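PDB 4RAJ: heme oxygenase from Chlamydomonas reinhardtii, which probably cleaves heme oxidatively to biliverdin, carbon monoxide and ferrous iron, as heme oxygenases do, and was crystallised here without heme. Local coordinates for residues Gly108-Trp111 with Gln112-Gly116; Gly181-Asn184 with Asn185-Arg188; Ala27-Lys30 with Ile31-Ser35; Val172-Ala175 with Ala176-Thr180; Phe191-Gln194 with Phe195-Gly199. All blocks are in the same frame, centred on the assembly; numbering follows the deposited sequence.

How the contacts relate
The five contacts are local, three to five residues apart, and illustrate how an all-helical heme oxygenase fold starts, turns and sustains its helices. Along the chain, contact 3 comes first, on helix 29-47, then contact 1 at helix 111-114, then contact 4 in residues 172-180 of the loop before helix 184-200, contact 2 at the start of that helix and contact 5 further along it. Contacts 4 and 2 touch, their centres about 13 Å apart, through Tyr179 packing on Asn184 and Leu187. Contacts 1 and 5 lie on opposite sides of the chain's centre, about 38 Å apart between centres. Contacts 1, 2 and 3 are surface helix starts, contact 5 is partly buried and contact 4 buried.

Contact 1: Gly108-Trp111 with Gln112-Gly116; sequences GATW and QAQLG
Thr110 meets Gln114, and Trp111 meets Gln112 and Leu115, round the short helix 111-114, which follows the break after helix 96-107. Thr110 holds the N-cap position, although its hydroxyl makes no capping bond. Gln112 comes first in the second segment. Its backbone N donates to a water at 3.0 Å that in turn donates to Ala109 O, so the solvent molecule bridges the start of the turn. The CB of Gln112 lies over one face of the indole, 4.1 Å from the centroid of the six-membered ring of Trp111 and only 12° off the ring normal, a CH-pi contact. The indole is brought over the next residue because its CG sits between its own backbone N and carbonyl carbon (chi1 65°). It also touches Lys100, Val103 and Gln104 of helix 96-107, which joins the small surface turn to the longer helix before it. Ala113 adds little beyond its methyl, which rests against Thr110 O. Gln114 ties back to the N-cap residue twice: its backbone N donates to Thr110 O at 3.0 Å, and its NE2 reaches Thr110 OG1 in a weak bond of 3.1 Å, bent to 124° at the hydrogen. The Gln114 amide slants across Thr110 to reach that hydroxyl. Leu115 N gives a weak bond to Trp111 O, and at the edge of the indole, near its plane, Leu115 CD1 lies 4.1 Å from Trp111 CE3.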
loop_
_atom_site.group_PDB
_atom_site.type_symbol
_atom_site.label_atom_id
_atom_site.label_comp_id
_atom_site.label_asym_id
_atom_site.label_seq_id
_atom_site.Cartn_x
_atom_site.Cartn_y
_atom_site.Cartn_z
ATOM N N GLY A 108 -16.513 4.927 -13.553
ATOM C CA GLY A 108 -17.805 5.591 -13.587
ATOM C C GLY A 108 -18.836 4.978 -12.659
ATOM O O GLY A 108 -18.497 4.387 -11.643
ATOM N N ALA A 109 -20.105 5.114 -13.024
ATOM C CA ALA A 109 -21.204 4.845 -12.097
ATOM C C ALA A 109 -21.195 3.433 -11.501
ATOM O O ALA A 109 -21.478 3.252 -10.313
ATOM C CB ALA A 109 -22.538 5.103 -12.793
ATOM N N THR A 110 -20.861 2.441 -12.322
ATOM C CA THR A 110 -20.920 1.050 -11.871
ATOM C C THR A 110 -19.555 0.502 -11.482
ATOM O O THR A 110 -19.325 -0.703 -11.555
ATOM C CB THR A 110 -21.529 0.162 -12.945
ATOM O OG1 THR A 110 -20.726 0.238 -14.131
ATOM C CG2 THR A 110 -22.957 0.636 -13.254
ATOM N N TRP A 111 -18.665 1.379 -11.018
ATOM C CA TRP A 111 -17.323 0.950 -10.618
ATOM C C TRP A 111 -17.319 -0.251 -9.662
ATOM O O TRP A 111 -16.500 -1.157 -9.804
ATOM C CB TRP A 111 -16.544 2.115 -9.982
ATOM C CG TRP A 111 -17.083 2.662 -8.688
ATOM C CD1 TRP A 111 -17.967 3.689 -8.542
ATOM C CD2 TRP A 111 -16.741 2.236 -7.362
ATOM N NE1 TRP A 111 -18.210 3.924 -7.209
ATOM C CE2 TRP A 111 -17.478 3.040 -6.462
ATOM C CE3 TRP A 111 -15.903 1.244 -6.848
ATOM C CZ2 TRP A 111 -17.394 2.889 -5.081
ATOM C CZ3 TRP A 111 -15.818 1.095 -5.474
ATOM C CH2 TRP A 111 -16.557 1.915 -4.606
ATOM N N GLN A 112 -18.239 -0.276 -8.706
ATOM C CA GLN A 112 -18.198 -1.333 -7.706
ATOM C C GLN A 112 -18.471 -2.700 -8.322
ATOM O O GLN A 112 -17.778 -3.672 -8.008
ATOM C CB GLN A 112 -19.184 -1.037 -6.584
ATOM C CG GLN A 112 -19.029 -1.922 -5.381
ATOM C CD GLN A 112 -19.660 -1.295 -4.164
ATOM O OE1 GLN A 112 -20.858 -1.021 -4.150
ATOM N NE2 GLN A 112 -18.856 -1.045 -3.140
ATOM N N ALA A 113 -19.460 -2.775 -9.213
ATOM C CA ALA A 113 -19.693 -4.000 -9.974
ATOM C C ALA A 113 -18.513 -4.370 -10.866
ATOM O O ALA A 113 -18.186 -5.550 -10.986
ATOM C CB ALA A 113 -20.943 -3.876 -10.814
ATOM N N GLN A 114 -17.875 -3.380 -11.494
ATOM C CA GLN A 114 -16.774 -3.696 -12.407
ATOM C C GLN A 114 -15.550 -4.206 -11.658
ATOM O O GLN A 114 -14.673 -4.816 -12.263
ATOM C CB GLN A 114 -16.362 -2.504 -13.274
ATOM C CG GLN A 114 -17.482 -1.596 -13.717
ATOM C CD GLN A 114 -17.157 -0.749 -14.942
ATOM O OE1 GLN A 114 -16.025 -0.311 -15.121
ATOM N NE2 GLN A 114 -18.187 -0.406 -15.712
ATOM N N LEU A 115 -15.472 -3.962 -10.354
ATOM C CA LEU A 115 -14.370 -4.517 -9.573
ATOM C C LEU A 115 -14.530 -6.026 -9.379
ATOM O O LEU A 115 -13.581 -6.703 -8.986
ATOM C CB LEU A 115 -14.255 -3.830 -8.214
ATOM C CG LEU A 115 -13.774 -2.378 -8.216
ATOM C CD1 LEU A 115 -13.400 -1.961 -6.803
ATOM C CD2 LEU A 115 -12.600 -2.193 -9.168
ATOM N N GLY A 116 -15.726 -6.541 -9.645
ATOM C CA GLY A 116 -15.962 -7.978 -9.633
ATOM C C GLY A 116 -15.992 -8.605 -8.253
ATOM O O GLY A 116 -16.529 -8.038 -7.314
HETATM O O HOH W 1 -20.672 1.374 -8.280
#

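Contact 2: Gly181-Asn184 with Asn185-Arg188; sequences GESN and NTLR
Glu182 lays CB and CG against the isobutyl group of Leu187, CG to CG at 3.7 Å, just ahead of the N-cap of helix 184-200. This apolar overlap spans the cap from the residue before it to the fourth residue after it. Ser183 is the N-cap itself: its OG, set between the backbone N and carbonyl carbon (chi1 69°), accepts from Thr186 N at 3.0 Å, while its carbonyl O takes Leu187 N at 166° to start the helical bonding. Arg188 N then bonds to Asn184 O. The amide of Asn184 lies beside that of Asn185, but its ND2 is spent on Ala152 O. Cut back to an alanine, Leu187 would lack the branched end that meets Glu182, Leu93 and Tyr179, and a gap would probably open between the helix start and these loops. Glu182, bent at chi2 (76°), crosses Thr186 at about a right angle, OE2 lying 3.4 Å from Thr186 CG2. A water bridges the residues at the cap: it accepts from Ser183 N at 2.7 Å and donates to Glu182 OE2 at the same distance.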
loop_
_atom_site.group_PDB
_atom_site.type_symbol
_atom_site.label_atom_id
_atom_site.label_comp_id
_atom_site.label_asym_id
_atom_site.label_seq_id
_atom_site.Cartn_x
_atom_site.Cartn_y
_atom_site.Cartn_z
ATOM N N GLY A 181 -0.536 17.858 -0.441
ATOM C CA GLY A 181 -0.313 18.627 0.772
ATOM C C GLY A 181 1.138 18.513 1.208
ATOM O O GLY A 181 2.023 19.109 0.611
ATOM N N GLU A 182 1.384 17.736 2.259
ATOM C CA GLU A 182 2.747 17.360 2.630
ATOM C C GLU A 182 3.411 16.596 1.480
ATOM O O GLU A 182 2.783 15.734 0.874
ATOM C CB GLU A 182 2.732 16.488 3.889
ATOM C CG GLU A 182 4.066 16.369 4.599
ATOM C CD GLU A 182 4.420 17.609 5.390
ATOM O OE1 GLU A 182 3.752 17.873 6.414
ATOM O OE2 GLU A 182 5.363 18.322 4.987
ATOM N N SER A 183 4.676 16.885 1.189
ATOM C CA SER A 183 5.337 16.214 0.064
ATOM C C SER A 183 5.539 14.727 0.340
ATOM O O SER A 183 5.679 14.325 1.492
ATOM C CB SER A 183 6.683 16.853 -0.242
ATOM O OG SER A 183 7.615 16.586 0.799
ATOM N N ASN A 184 5.569 13.924 -0.720
ATOM C CA ASN A 184 5.837 12.495 -0.579
ATOM C C ASN A 184 7.187 12.270 0.101
ATOM O O ASN A 184 7.324 11.412 0.973
ATOM C CB ASN A 184 5.777 11.776 -1.946
ATOM C CG ASN A 184 6.681 12.409 -3.007
ATOM O OD1 ASN A 184 6.906 13.620 -3.019
ATOM N ND2 ASN A 184 7.193 11.581 -3.914
ATOM N N ASN A 185 8.177 13.073 -0.276
ATOM C CA ASN A 185 9.510 12.941 0.305
ATOM C C ASN A 185 9.525 13.200 1.804
ATOM O O ASN A 185 10.167 12.466 2.552
ATOM C CB ASN A 185 10.485 13.880 -0.396
ATOM C CG ASN A 185 10.611 13.576 -1.869
ATOM O OD1 ASN A 185 10.818 12.424 -2.262
ATOM N ND2 ASN A 185 10.489 14.607 -2.699
ATOM N N THR A 186 8.813 14.235 2.244
ATOM C CA THR A 186 8.764 14.546 3.670
ATOM C C THR A 186 8.026 13.451 4.442
ATOM O O THR A 186 8.481 13.025 5.507
ATOM C CB THR A 186 8.101 15.924 3.924
ATOM O OG1 THR A 186 8.908 16.953 3.340
ATOM C CG2 THR A 186 7.956 16.203 5.420
ATOM N N LEU A 187 6.905 12.982 3.899
ATOM C CA LEU A 187 6.109 11.957 4.582
ATOM C C LEU A 187 6.909 10.681 4.755
ATOM O O LEU A 187 6.905 10.044 5.812
ATOM C CB LEU A 187 4.827 11.657 3.806
ATOM C CG LEU A 187 3.805 12.797 3.800
ATOM C CD1 LEU A 187 2.809 12.585 2.667
ATOM C CD2 LEU A 187 3.092 12.835 5.136
ATOM N N ARG A 188 7.617 10.315 3.702
ATOM C CA ARG A 188 8.383 9.081 3.728
ATOM C C ARG A 188 9.554 9.175 4.714
ATOM O O ARG A 188 9.760 8.252 5.503
ATOM C CB ARG A 188 8.844 8.727 2.317
ATOM C CG ARG A 188 10.114 7.950 2.256
ATOM C CD ARG A 188 10.245 7.187 0.950
ATOM N NE ARG A 188 10.899 5.915 1.241
ATOM C CZ ARG A 188 11.084 4.933 0.371
ATOM N NH1 ARG A 188 10.684 5.090 -0.867
ATOM N NH2 ARG A 188 11.687 3.803 0.733
HETATM O O HOH W 2 6.403 18.520 2.536
#

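Contact 3: Ala27-Lys30 with Ile31-Ser35; sequences ASRK and IHNVS
Ser28 and His32 are joined by the first of three backbone hydrogen bonds that open helix 29-47, probably the counterpart of the proximal helix of heme oxygenases. His32 N gives to Ser28 O at 2.8 Å, and Asn33 N to Arg29 O and Val34 N to Lys30 O follow in the same i to i+4 pattern. Ser28 occupies the N-cap position after the break from helix 20-27, yet its hydroxyl does not cap: OG is engaged instead by His214 NE2 and by Leu24 O, which tie it to helix 204-227 and to the preceding helix.

Van der Waals packing on these carbonyls is close. Ile31 turns CG2 back between its own backbone N and carbonyl carbon, where it rests 3.3 Å from Ser28 O and 4.1 Å from Ser28 CB. Val34 CG2 likewise lies against Lys30 O, and His32 CB leans on Ser28 O.

Among the polar ends, Arg29 bends at chi3 (69°) and brings NH1 to within 3.4 Å of Asn33 ND2. Both are donors, so this is proximity without a hydrogen bond; the guanidinium and amide planes stand 70° apart.

The exposed side of the turn carries Arg29, Lys30 and Asn33. On its inner side Ser28 and Ile31 touch Leu215 and Asn222 of helix 204-227, and Ser35, which lines the pocket holding a bound polyether, bonds to Asn222 and packs on Phe218 of that same helix.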
loop_
_atom_site.group_PDB
_atom_site.type_symbol
_atom_site.label_atom_id
_atom_site.label_comp_id
_atom_site.label_asym_id
_atom_site.label_seq_id
_atom_site.Cartn_x
_atom_site.Cartn_y
_atom_site.Cartn_z
ATOM N N ALA A 27 16.540 -7.723 4.175
ATOM C CA ALA A 27 15.869 -9.014 4.193
ATOM C C ALA A 27 14.889 -9.158 3.026
ATOM O O ALA A 27 14.680 -10.262 2.525
ATOM C CB ALA A 27 15.154 -9.216 5.506
ATOM N N SER A 28 14.299 -8.047 2.587
ATOM C CA SER A 28 13.278 -8.115 1.539
ATOM C C SER A 28 13.827 -7.935 0.126
ATOM O O SER A 28 13.056 -7.879 -0.833
ATOM C CB SER A 28 12.182 -7.073 1.787
ATOM O OG SER A 28 12.690 -5.750 1.701
ATOM N N ARG A 29 15.149 -7.865 -0.004
ATOM C CA ARG A 29 15.777 -7.584 -1.292
ATOM C C ARG A 29 15.332 -8.553 -2.392
ATOM O O ARG A 29 14.945 -8.122 -3.478
ATOM C CB ARG A 29 17.300 -7.611 -1.160
ATOM C CG ARG A 29 18.027 -7.111 -2.401
ATOM C CD ARG A 29 19.506 -7.472 -2.375
ATOM N NE ARG A 29 19.723 -8.910 -2.529
ATOM C CZ ARG A 29 19.765 -9.542 -3.698
ATOM N NH1 ARG A 29 19.603 -8.866 -4.828
ATOM N NH2 ARG A 29 19.966 -10.853 -3.739
ATOM N N LYS A 30 15.360 -9.851 -2.106
ATOM C CA LYS A 30 15.023 -10.865 -3.103
ATOM C C LYS A 30 13.534 -10.880 -3.493
ATOM O O LYS A 30 13.199 -11.043 -4.667
ATOM C CB LYS A 30 15.440 -12.252 -2.609
ATOM C CG LYS A 30 16.918 -12.559 -2.811
ATOM C CD LYS A 30 17.207 -14.044 -2.607
ATOM C CE LYS A 30 17.041 -14.454 -1.148
ATOM N NZ LYS A 30 17.833 -15.672 -0.802
ATOM N N ILE A 31 12.644 -10.724 -2.519
ATOM C CA ILE A 31 11.217 -10.741 -2.814
ATOM C C ILE A 31 10.805 -9.404 -3.450
ATOM O O ILE A 31 9.855 -9.358 -4.229
ATOM C CB ILE A 31 10.370 -11.046 -1.542
ATOM C CG1 ILE A 31 8.927 -11.402 -1.914
ATOM C CG2 ILE A 31 10.440 -9.907 -0.530
ATOM C CD1 ILE A 31 8.826 -12.620 -2.799
ATOM N N HIS A 32 11.535 -8.333 -3.147
ATOM C CA HIS A 32 11.281 -7.037 -3.787
ATOM C C HIS A 32 11.578 -7.144 -5.277
ATOM O O HIS A 32 10.789 -6.701 -6.101
ATOM C CB HIS A 32 12.119 -5.922 -3.152
ATOM C CG HIS A 32 11.525 -4.553 -3.301
ATOM N ND1 HIS A 32 10.526 -4.266 -4.207
ATOM C CD2 HIS A 32 11.795 -3.390 -2.659
ATOM C CE1 HIS A 32 10.205 -2.987 -4.116
ATOM N NE2 HIS A 32 10.961 -2.433 -3.186
ATOM N N ASN A 33 12.703 -7.762 -5.627
ATOM C CA ASN A 33 13.023 -7.996 -7.034
ATOM C C ASN A 33 11.985 -8.878 -7.725
ATOM O O ASN A 33 11.609 -8.627 -8.868
ATOM C CB ASN A 33 14.411 -8.616 -7.175
ATOM C CG ASN A 33 15.503 -7.703 -6.664
ATOM O OD1 ASN A 33 15.277 -6.511 -6.458
ATOM N ND2 ASN A 33 16.696 -8.257 -6.450
ATOM N N VAL A 34 11.515 -9.907 -7.030
ATOM C CA VAL A 34 10.431 -10.729 -7.557
ATOM C C VAL A 34 9.172 -9.879 -7.819
ATOM O O VAL A 34 8.528 -9.985 -8.871
ATOM C CB VAL A 34 10.078 -11.872 -6.595
ATOM C CG1 VAL A 34 8.774 -12.529 -7.013
ATOM C CG2 VAL A 34 11.215 -12.902 -6.543
ATOM N N SER A 35 8.827 -9.032 -6.861
ATOM C CA SER A 35 7.637 -8.190 -6.993
ATOM C C SER A 35 7.723 -7.226 -8.177
ATOM O O SER A 35 6.790 -7.077 -8.962
ATOM C CB SER A 35 7.438 -7.398 -5.713
ATOM O OG SER A 35 6.964 -8.221 -4.684
#

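Contact 4: Val172-Ala175 with Ala176-Thr180; sequences VGTA and AFDYT
Asp178 OD1 is gripped by Thr174 OG1 at 2.9 Å and by the ammonium of Lys159, a salt bridge from helix 155-165, while Arg163 of that helix donates through NH1 to the same OG1, so two basic residues hold this pair and would probably favour a charged aspartate. The side chains of Thr174 and Asp178 bridge a beta turn, Thr174 to Phe177, in the loop that joins helix 155-165 to helix 184-200 of this helical fold. The hydroxyl of Thr174 comes to the syn side of the carboxylate, 24° out of its plane, and the side chains cross at about a right angle. OG1 points there because it lies between its own backbone N and carbonyl carbon (chi1 65°). The other oxygen, OD2, takes a water at 2.8 Å that also accepts from Thr174 N, a second route between the same two residues.

The backbone turns in step. Phe177 N closes the beta turn by donating to Thr174 O at 2.9 Å, but from above the carbonyl plane, 53° out of it. Asp178 N makes a longer, weak bond of 3.3 Å to Ala175 O, a second, overlapping turn. Asp102 of helix 96-107 receives Ala175 N and Ala176 N on its two carboxylate oxygens, while Arg95 NH1 donates to Ala176 O and Asp178 O, so much of the polar backbone is satisfied from outside the turn. The phenyl of Phe177 points inward among Tyr53, Leu57, Met151 and Val158. Over one face of that ring sits Ala176 CB, 4.0 Å above the plane and displaced toward the rim.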
loop_
_atom_site.group_PDB
_atom_site.type_symbol
_atom_site.label_atom_id
_atom_site.label_comp_id
_atom_site.label_asym_id
_atom_site.label_seq_id
_atom_site.Cartn_x
_atom_site.Cartn_y
_atom_site.Cartn_z
ATOM N N VAL A 172 -6.242 14.978 -12.450
ATOM C CA VAL A 172 -7.202 13.877 -12.466
ATOM C C VAL A 172 -6.522 12.567 -12.852
ATOM O O VAL A 172 -5.597 12.564 -13.679
ATOM C CB VAL A 172 -8.352 14.132 -13.471
ATOM C CG1 VAL A 172 -9.487 13.176 -13.213
ATOM C CG2 VAL A 172 -8.847 15.562 -13.395
ATOM N N GLY A 173 -6.959 11.457 -12.259
ATOM C CA GLY A 173 -6.536 10.153 -12.755
ATOM C C GLY A 173 -5.359 9.493 -12.071
ATOM O O GLY A 173 -5.101 8.308 -12.306
ATOM N N THR A 174 -4.629 10.239 -11.240
ATOM C CA THR A 174 -3.540 9.623 -10.480
ATOM C C THR A 174 -3.607 9.972 -9.008
ATOM O O THR A 174 -2.569 10.116 -8.352
ATOM C CB THR A 174 -2.144 10.028 -11.032
ATOM O OG1 THR A 174 -1.923 11.438 -10.856
ATOM C CG2 THR A 174 -2.016 9.666 -12.525
ATOM N N ALA A 175 -4.824 10.110 -8.478
ATOM C CA ALA A 175 -4.990 10.516 -7.081
ATOM C C ALA A 175 -4.414 9.480 -6.108
ATOM O O ALA A 175 -3.992 9.829 -5.004
ATOM C CB ALA A 175 -6.467 10.781 -6.769
ATOM N N ALA A 176 -4.380 8.219 -6.529
ATOM C CA ALA A 176 -3.771 7.153 -5.728
ATOM C C ALA A 176 -2.303 7.448 -5.430
ATOM O O ALA A 176 -1.771 7.023 -4.400
ATOM C CB ALA A 176 -3.895 5.806 -6.445
ATOM N N PHE A 177 -1.660 8.168 -6.349
ATOM C CA PHE A 177 -0.228 8.457 -6.283
ATOM C C PHE A 177 0.092 9.942 -6.027
ATOM O O PHE A 177 1.257 10.345 -6.086
ATOM C CB PHE A 177 0.432 8.014 -7.590
ATOM C CG PHE A 177 0.113 6.590 -7.965
ATOM C CD1 PHE A 177 0.699 5.539 -7.284
ATOM C CD2 PHE A 177 -0.782 6.308 -8.989
ATOM C CE1 PHE A 177 0.394 4.230 -7.622
ATOM C CE2 PHE A 177 -1.083 5.002 -9.335
ATOM C CZ PHE A 177 -0.499 3.963 -8.653
ATOM N N ASP A 178 -0.927 10.744 -5.743
ATOM C CA ASP A 178 -0.715 12.181 -5.551
ATOM C C ASP A 178 -0.485 12.553 -4.080
ATOM O O ASP A 178 -1.072 11.957 -3.171
ATOM C CB ASP A 178 -1.901 12.989 -6.081
ATOM C CG ASP A 178 -2.026 12.944 -7.602
ATOM O OD1 ASP A 178 -1.059 12.570 -8.315
ATOM O OD2 ASP A 178 -3.116 13.280 -8.085
ATOM N N TYR A 179 0.363 13.558 -3.870
ATOM C CA TYR A 179 0.644 14.088 -2.540
ATOM C C TYR A 179 0.589 15.600 -2.611
ATOM O O TYR A 179 1.617 16.266 -2.699
ATOM C CB TYR A 179 2.014 13.610 -2.036
ATOM C CG TYR A 179 2.034 12.099 -1.856
ATOM C CD1 TYR A 179 2.272 11.258 -2.946
ATOM C CD2 TYR A 179 1.798 11.520 -0.617
ATOM C CE1 TYR A 179 2.264 9.869 -2.806
ATOM C CE2 TYR A 179 1.795 10.123 -0.461
ATOM C CZ TYR A 179 2.027 9.312 -1.564
ATOM O OH TYR A 179 2.018 7.935 -1.445
ATOM N N THR A 180 -0.624 16.138 -2.572
ATOM C CA THR A 180 -0.836 17.556 -2.852
ATOM C C THR A 180 -0.721 18.457 -1.615
ATOM O O THR A 180 -0.804 19.682 -1.732
ATOM C CB THR A 180 -2.210 17.772 -3.482
ATOM O OG1 THR A 180 -3.215 17.393 -2.536
ATOM C CG2 THR A 180 -2.349 16.920 -4.733
HETATM O O HOH W 3 -4.762 13.000 -10.387
HETATM O O HOH W 4 -4.462 11.630 -3.017
#

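Contact 5: Phe191-Gln194 with Phe195-Gly199; sequences FKKQ and FDEWG
Phe191 and Phe195 stand one helical turn apart on helix 184-200, joined through the backbone and by the flanks of their side chains. Phe195 N donates to Phe191 O at 2.8 Å, and the same pattern satisfies the next three carbonyls: Lys192 O by Asp196 N, Lys193 O by Glu197 N and Gln194 O by Trp198 N, this last bond nearly straight at 169°. Lys193 O has a second donor, a water at 2.6 Å that also gives weakly to Glu197 OE2. Lys193 and Glu197 run side by side on the exposed face in a salt bridge, NZ to OE2 at 3.6 Å, the lysine bent only at its last torsion (chi4 -62°).

Three further polar ends find partners outside the two segments: Gln194 NE2 in Lys84 O, Asp196 OD2 in Thr21 OG1, and Trp198 NE1 in Asp81 OD1.

On the buried face the two phenyl rings point the same way with planes 19° apart, yet they are slid so far that they barely overlap, centroids 5.5 Å apart. The nearest approach of the side chains is Phe191 CE1 to Phe195 CB at 3.8 Å, with the same atom also close to Phe195 CG. Were Phe191 a serine, a gap would probably open beside Phe195, and Phe85 and Val144 would lose a packing partner.

Phe191 and Phe195 pack against helix 140-151, and Phe195 also meets helix 20-27, while Phe191 and Gln194 lie on Val88 of helix 86-89; the segment is thus wedged between three helices, with its lysine-glutamate side turned outward.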
loop_
_atom_site.group_PDB
_atom_site.type_symbol
_atom_site.label_atom_id
_atom_site.label_comp_id
_atom_site.label_asym_id
_atom_site.label_seq_id
_atom_site.Cartn_x
_atom_site.Cartn_y
_atom_site.Cartn_z
ATOM N N PHE A 191 8.325 9.260 8.454
ATOM C CA PHE A 191 7.904 7.951 8.938
ATOM C C PHE A 191 9.118 7.063 9.188
ATOM O O PHE A 191 9.186 6.382 10.206
ATOM C CB PHE A 191 6.955 7.263 7.964
ATOM C CG PHE A 191 6.458 5.945 8.473
ATOM C CD1 PHE A 191 7.160 4.771 8.216
ATOM C CD2 PHE A 191 5.328 5.886 9.279
ATOM C CE1 PHE A 191 6.723 3.549 8.723
ATOM C CE2 PHE A 191 4.890 4.668 9.796
ATOM C CZ PHE A 191 5.586 3.502 9.508
ATOM N N LYS A 192 10.064 7.060 8.253
ATOM C CA LYS A 192 11.264 6.240 8.409
ATOM C C LYS A 192 12.018 6.571 9.687
ATOM O O LYS A 192 12.410 5.684 10.434
ATOM C CB LYS A 192 12.220 6.416 7.235
ATOM C CG LYS A 192 11.953 5.547 6.051
ATOM C CD LYS A 192 13.277 5.306 5.366
ATOM C CE LYS A 192 13.125 4.464 4.131
ATOM N NZ LYS A 192 12.957 5.347 2.948
ATOM N N LYS A 193 12.232 7.856 9.918
ATOM C CA LYS A 193 12.968 8.307 11.094
ATOM C C LYS A 193 12.302 7.843 12.380
ATOM O O LYS A 193 12.959 7.301 13.271
ATOM C CB LYS A 193 13.093 9.832 11.084
ATOM C CG LYS A 193 13.829 10.416 12.280
ATOM C CD LYS A 193 14.454 11.759 11.916
ATOM C CE LYS A 193 15.040 12.442 13.131
ATOM N NZ LYS A 193 13.971 12.728 14.122
ATOM N N GLN A 194 10.993 8.037 12.473
ATOM C CA GLN A 194 10.275 7.605 13.662
ATOM C C GLN A 194 10.201 6.083 13.772
ATOM O O GLN A 194 10.316 5.545 14.867
ATOM C CB GLN A 194 8.865 8.179 13.693
ATOM C CG GLN A 194 8.115 7.795 14.958
ATOM C CD GLN A 194 6.867 8.616 15.172
ATOM O OE1 GLN A 194 6.430 9.350 14.284
ATOM N NE2 GLN A 194 6.288 8.506 16.362
ATOM N N PHE A 195 9.992 5.403 12.647
ATOM C CA PHE A 195 9.935 3.940 12.635
ATOM C C PHE A 195 11.238 3.343 13.165
ATOM O O PHE A 195 11.228 2.378 13.930
ATOM C CB PHE A 195 9.646 3.426 11.221
ATOM C CG PHE A 195 9.333 1.947 11.146
ATOM C CD1 PHE A 195 8.218 1.422 11.782
ATOM C CD2 PHE A 195 10.127 1.101 10.399
ATOM C CE1 PHE A 195 7.917 0.066 11.694
ATOM C CE2 PHE A 195 9.828 -0.252 10.310
ATOM C CZ PHE A 195 8.721 -0.764 10.961
ATOM N N ASP A 196 12.361 3.935 12.773
ATOM C CA ASP A 196 13.660 3.467 13.243
ATOM C C ASP A 196 13.888 3.764 14.723
ATOM O O ASP A 196 14.426 2.925 15.451
ATOM C CB ASP A 196 14.779 4.082 12.406
ATOM C CG ASP A 196 15.086 3.265 11.168
ATOM O OD1 ASP A 196 14.686 2.079 11.118
ATOM O OD2 ASP A 196 15.746 3.797 10.254
ATOM N N GLU A 197 13.473 4.946 15.172
ATOM C CA GLU A 197 13.649 5.317 16.578
ATOM C C GLU A 197 12.759 4.506 17.502
ATOM O O GLU A 197 13.195 4.031 18.549
ATOM C CB GLU A 197 13.371 6.806 16.777
ATOM C CG GLU A 197 14.607 7.652 16.651
ATOM C CD GLU A 197 14.290 9.102 16.384
ATOM O OE1 GLU A 197 13.169 9.538 16.731
ATOM O OE2 GLU A 197 15.163 9.795 15.819
ATOM N N TRP A 198 11.500 4.364 17.113
ATOM C CA TRP A 198 10.558 3.582 17.893
ATOM C C TRP A 198 10.947 2.091 17.861
ATOM O O TRP A 198 10.937 1.401 18.894
ATOM C CB TRP A 198 9.138 3.803 17.362
ATOM C CG TRP A 198 8.154 2.811 17.875
ATOM C CD1 TRP A 198 7.444 2.884 19.039
ATOM C CD2 TRP A 198 7.765 1.588 17.241
ATOM N NE1 TRP A 198 6.639 1.779 19.172
ATOM C CE2 TRP A 198 6.814 0.968 18.078
ATOM C CE3 TRP A 198 8.125 0.960 16.041
ATOM C CZ2 TRP A 198 6.225 -0.261 17.761
ATOM C CZ3 TRP A 198 7.537 -0.262 15.726
ATOM C CH2 TRP A 198 6.592 -0.852 16.582
ATOM N N GLY A 199 11.317 1.609 16.678
ATOM C CA GLY A 199 11.641 0.204 16.490
ATOM C C GLY A 199 12.820 -0.235 17.349
ATOM O O GLY A 199 12.814 -1.322 17.914
HETATM O O HOH W 5 15.519 7.583 13.538
#